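Local coordinates for protein putative secreted endoglycosylceramidase (Rhodococcus hoagii, PDB 6JYZ) that probably hydrolyses the O-glycosidic bond between the sugar and the ceramide of glycosylceramides, as an endogalactosylceramidase of glycoside hydrolase family 5, at residues Gly192-Gly195 against His196-Thr200; Phe333-Pro336 against Asp337-Ala340. One frame throughout, in Å; residues are numbered along the deposited sequence.

Both interactions are local contacts at the start of a helix within the glycoside hydrolase family 5 (cellulase) sequence range, yet they hold different elements: interaction 1 opens helix 193-206, interaction 2 joins the loop after strand 326-330 to helix 336-353. They lie on opposite sides of the chain's centre, with centres about 41 Å apart and nearest atoms about 23 Å apart. Interaction 1 is partly buried, and its regular backbone ladder is supplemented by an imidazole sharing the first carbonyl. Interaction 2 lies at the surface, where a carboxylate caps one backbone N-H and a side-chain amide reaches back to another. Acidic side chains cluster in interaction 2, whereas apolar ones pack into neighbouring helices in interaction 1.

Interaction 1 of 2, residues Gly192-Gly195 against His196-Thr200; sequences GVQG and HLVQT
The carbonyls of Gly-192 to Gly-195 accept from the backbone N-H groups of His-196 to Gln-199 in an unbroken i to i+4 ladder, the opening turns of helix 193-206. Gly-192 is the N-cap residue, and its positive phi (69°) suits a residue without a side chain. Its O takes two bonds from one residue: His-196 N at 3.0 Å, nearly in line with the C=O, and His-196 ND1 at 3.1 Å, from above the carbonyl plane. The ring swings back to this oxygen because CG lies beside the backbone N (chi1 -81°), and the carbonyl meets it at the edge. With an alanine in place of His-196, Gly-192 O would probably lose the second of these two donors, and Trp-157 its edge-to-face ring partner. On another side of the helix, Val-198 CG2 rests 3.4 Å from Gln-194 O, the same carbonyl that receives Val-198 N at 2.9 Å. Asp-189 OD1 accepts from Gly-195 N near the helix start. Around the helix, Leu-197 touches Phe-186 of helix 177-187, Phe-240 of helix 230-251 and Trp-88 of helix 88-91, while Val-198 meets Ala-247 of helix 230-251.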
loop_
_atom_site.group_PDB
_atom_site.type_symbol
_atom_site.label_atom_id
_atom_site.label_comp_id
_atom_site.label_asym_id
_atom_site.label_seq_id
_atom_site.Cartn_x
_atom_site.Cartn_y
_atom_site.Cartn_z
ATOM N N GLY A 192 -0.501 7.713 26.813
ATOM C CA GLY A 192 0.447 6.737 26.265
ATOM C C GLY A 192 -0.045 6.023 25.018
ATOM O O GLY A 192 0.556 5.002 24.654
ATOM N N VAL A 193 -1.012 6.537 24.275
ATOM C CA VAL A 193 -1.552 5.747 23.161
ATOM C C VAL A 193 -0.516 5.578 22.050
ATOM O O VAL A 193 -0.518 4.526 21.404
ATOM C CB VAL A 193 -2.853 6.292 22.570
ATOM C CG1 VAL A 193 -3.975 6.257 23.601
ATOM C CG2 VAL A 193 -2.726 7.722 21.992
ATOM N N GLN A 194 0.361 6.549 21.817
ATOM C CA GLN A 194 1.370 6.343 20.807
ATOM C C GLN A 194 2.388 5.301 21.269
ATOM O O GLN A 194 2.815 4.458 20.442
ATOM C CB GLN A 194 2.053 7.663 20.451
ATOM C CG GLN A 194 3.097 7.515 19.356
ATOM C CD GLN A 194 3.836 8.774 19.001
ATOM O OE1 GLN A 194 3.200 9.934 19.006
ATOM N NE2 GLN A 194 5.049 8.626 18.587
ATOM N N GLY A 195 2.776 5.294 22.543
ATOM C CA GLY A 195 3.700 4.252 23.046
ATOM C C GLY A 195 3.059 2.874 22.883
ATOM O O GLY A 195 3.785 1.912 22.586
ATOM N N HIS A 196 1.748 2.771 22.992
ATOM C CA HIS A 196 1.086 1.496 22.711
ATOM C C HIS A 196 1.245 1.047 21.265
ATOM O O HIS A 196 1.509 -0.114 21.005
ATOM C CB HIS A 196 -0.397 1.560 23.052
ATOM C CG HIS A 196 -0.670 1.373 24.498
ATOM N ND1 HIS A 196 -0.825 2.303 25.482
ATOM C CD2 HIS A 196 -0.978 0.199 25.041
ATOM C CE1 HIS A 196 -1.120 1.670 26.649
ATOM N NE2 HIS A 196 -1.234 0.394 26.371
ATOM N N LEU A 197 1.034 1.951 20.300
ATOM C CA LEU A 197 1.232 1.547 18.911
ATOM C C LEU A 197 2.695 1.198 18.638
ATOM O O LEU A 197 2.989 0.235 17.902
ATOM C CB LEU A 197 0.718 2.624 17.926
ATOM C CG LEU A 197 0.871 2.217 16.461
ATOM C CD1 LEU A 197 0.197 0.860 16.183
ATOM C CD2 LEU A 197 0.314 3.304 15.536
ATOM N N VAL A 198 3.638 1.966 19.193
ATOM C CA VAL A 198 5.040 1.643 19.005
ATOM C C VAL A 198 5.349 0.233 19.523
ATOM O O VAL A 198 6.018 -0.551 18.821
ATOM C CB VAL A 198 5.903 2.726 19.701
ATOM C CG1 VAL A 198 7.353 2.315 19.784
ATOM C CG2 VAL A 198 5.798 4.066 18.960
ATOM N N GLN A 199 4.864 -0.107 20.722
ATOM C CA GLN A 199 5.093 -1.441 21.261
ATOM C C GLN A 199 4.396 -2.482 20.415
ATOM O O GLN A 199 4.973 -3.559 20.179
ATOM C CB GLN A 199 4.619 -1.456 22.705
ATOM C CG GLN A 199 4.661 -2.893 23.286
ATOM C CD GLN A 199 4.314 -2.923 24.752
ATOM O OE1 GLN A 199 3.174 -2.763 25.156
ATOM N NE2 GLN A 199 5.337 -3.051 25.527
ATOM N N THR A 200 3.186 -2.233 19.936
ATOM C CA THR A 200 2.489 -3.176 19.070
ATOM C C THR A 200 3.305 -3.429 17.777
ATOM O O THR A 200 3.448 -4.583 17.341
ATOM C CB THR A 200 1.060 -2.677 18.778
ATOM O OG1 THR A 200 0.349 -2.696 20.013
ATOM C CG2 THR A 200 0.371 -3.500 17.704
#

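Interaction 2 of 2, residues Phe333-Pro336 against Asp337-Ala340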
loop_
_atom_site.group_PDB
_atom_site.type_symbol
_atom_site.label_atom_id
_atom_site.label_comp_id
_atom_site.label_asym_id
_atom_site.label_seq_id
_atom_site.Cartn_x
_atom_site.Cartn_y
_atom_site.Cartn_z
ATOM N N PHE A 333 -11.069 5.213 -10.123
ATOM C CA PHE A 333 -12.272 4.694 -9.460
ATOM C C PHE A 333 -13.544 4.850 -10.301
ATOM O O PHE A 333 -14.608 4.447 -9.816
ATOM C CB PHE A 333 -12.432 5.378 -8.084
ATOM C CG PHE A 333 -11.174 5.194 -7.248
ATOM C CD1 PHE A 333 -10.882 3.940 -6.729
ATOM C CD2 PHE A 333 -10.288 6.269 -7.063
ATOM C CE1 PHE A 333 -9.667 3.726 -6.063
ATOM C CE2 PHE A 333 -9.112 6.053 -6.324
ATOM C CZ PHE A 333 -8.832 4.792 -5.826
ATOM N N GLY A 334 -13.405 5.443 -11.473
ATOM C CA GLY A 334 -14.581 5.667 -12.341
ATOM C C GLY A 334 -14.624 4.627 -13.457
ATOM O O GLY A 334 -14.222 3.480 -13.335
ATOM N N ASP A 335 -15.183 5.099 -14.579
ATOM C CA ASP A 335 -15.442 4.221 -15.718
ATOM C C ASP A 335 -14.129 3.906 -16.439
ATOM O O ASP A 335 -13.466 4.831 -16.914
ATOM C CB ASP A 335 -16.364 4.959 -16.702
ATOM C CG ASP A 335 -16.761 4.181 -17.935
ATOM O OD1 ASP A 335 -16.279 3.032 -18.162
ATOM O OD2 ASP A 335 -17.742 4.684 -18.547
ATOM N N PRO A 336 -13.710 2.642 -16.586
ATOM C CA PRO A 336 -12.491 2.320 -17.319
ATOM C C PRO A 336 -12.492 2.764 -18.774
ATOM O O PRO A 336 -11.453 3.026 -19.363
ATOM C CB PRO A 336 -12.331 0.773 -17.168
ATOM C CG PRO A 336 -13.723 0.283 -16.780
ATOM C CD PRO A 336 -14.368 1.424 -16.048
ATOM N N ASP A 337 -13.684 2.831 -19.397
ATOM C CA ASP A 337 -13.744 3.363 -20.748
ATOM C C ASP A 337 -13.200 4.773 -20.818
ATOM O O ASP A 337 -12.677 5.150 -21.853
ATOM C CB ASP A 337 -15.192 3.320 -21.261
ATOM C CG ASP A 337 -15.640 1.889 -21.528
ATOM O OD1 ASP A 337 -14.757 0.963 -21.660
ATOM O OD2 ASP A 337 -16.865 1.706 -21.633
ATOM N N GLU A 338 -13.395 5.567 -19.758
ATOM C CA GLU A 338 -12.902 6.929 -19.709
ATOM C C GLU A 338 -11.516 7.028 -19.071
ATOM O O GLU A 338 -10.776 7.897 -19.438
ATOM C CB GLU A 338 -13.837 7.785 -18.862
ATOM C CG GLU A 338 -15.236 7.919 -19.477
ATOM C CD GLU A 338 -15.368 8.757 -20.748
ATOM O OE1 GLU A 338 -14.376 8.875 -21.519
ATOM O OE2 GLU A 338 -16.479 9.307 -20.974
ATOM N N GLN A 339 -11.155 6.102 -18.148
ATOM C CA GLN A 339 -9.972 6.361 -17.313
ATOM C C GLN A 339 -8.845 5.380 -17.594
ATOM O O GLN A 339 -7.771 5.547 -16.992
ATOM C CB GLN A 339 -10.410 6.265 -15.838
ATOM C CG GLN A 339 -11.374 7.415 -15.455
ATOM C CD GLN A 339 -11.790 7.349 -14.018
ATOM O OE1 GLN A 339 -11.599 6.367 -13.315
ATOM N NE2 GLN A 339 -12.504 8.363 -13.569
ATOM N N ALA A 340 -9.017 4.326 -18.429
ATOM C CA ALA A 340 -7.931 3.389 -18.638
ATOM C C ALA A 340 -6.703 4.078 -19.201
ATOM O O ALA A 340 -5.585 3.657 -18.941
ATOM C CB ALA A 340 -8.397 2.271 -19.545
#
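Asp-335 OD1 accepts from Asp-337 N at 2.9 Å, an N-cap bond that satisfies a backbone N-H at the start of helix 336-353. The carboxylate folds over the helix start with CG anti to the backbone N (chi1 -179°), and the N-H comes to OD1 from above the carboxylate plane. Two more donors converge on the backbone of the same residue. Asp-335 O receives Gln-339 N in its carbonyl plane, and Glu-338 N, also at 2.9 Å, from well above that plane. Pro-336 follows as the first helical residue, a position where its lack of an N-H costs no helix bond; its O is taken by Ala-340 N and, weakly, by Gln-339 N.

The second link runs from the helix back to the preceding loop. Gln-339 extends beyond CG and brings OE1 to Gly-334 N at 2.7 Å, with the Gly-334 N donor tilted 32° from the plane of the amide carbonyl. On the way its CB and CG pass 3.5 and 3.6 Å from Asp-335 O, so aliphatic and polar parts of one side chain both bear on the residues leading into the helix. A CB at Gly-334 would probably crowd Gln-339 NE2 as the amide now lies.

Farther out, Pro-336 and Gln-339 both lean on Phe-401 of helix 399-405, and Gln-339 also touches Trp-332. The exposed side chains are acidic: Asp-335 OD2 and Glu-338 OE2 are 5.4 Å apart, and the positive helix start probably offsets some of the repulsion. Closest of these charges are Asp-335 OD1 and Asp-337 OD2, 3.8 Å apart, on carboxylates whose planes differ by 47°.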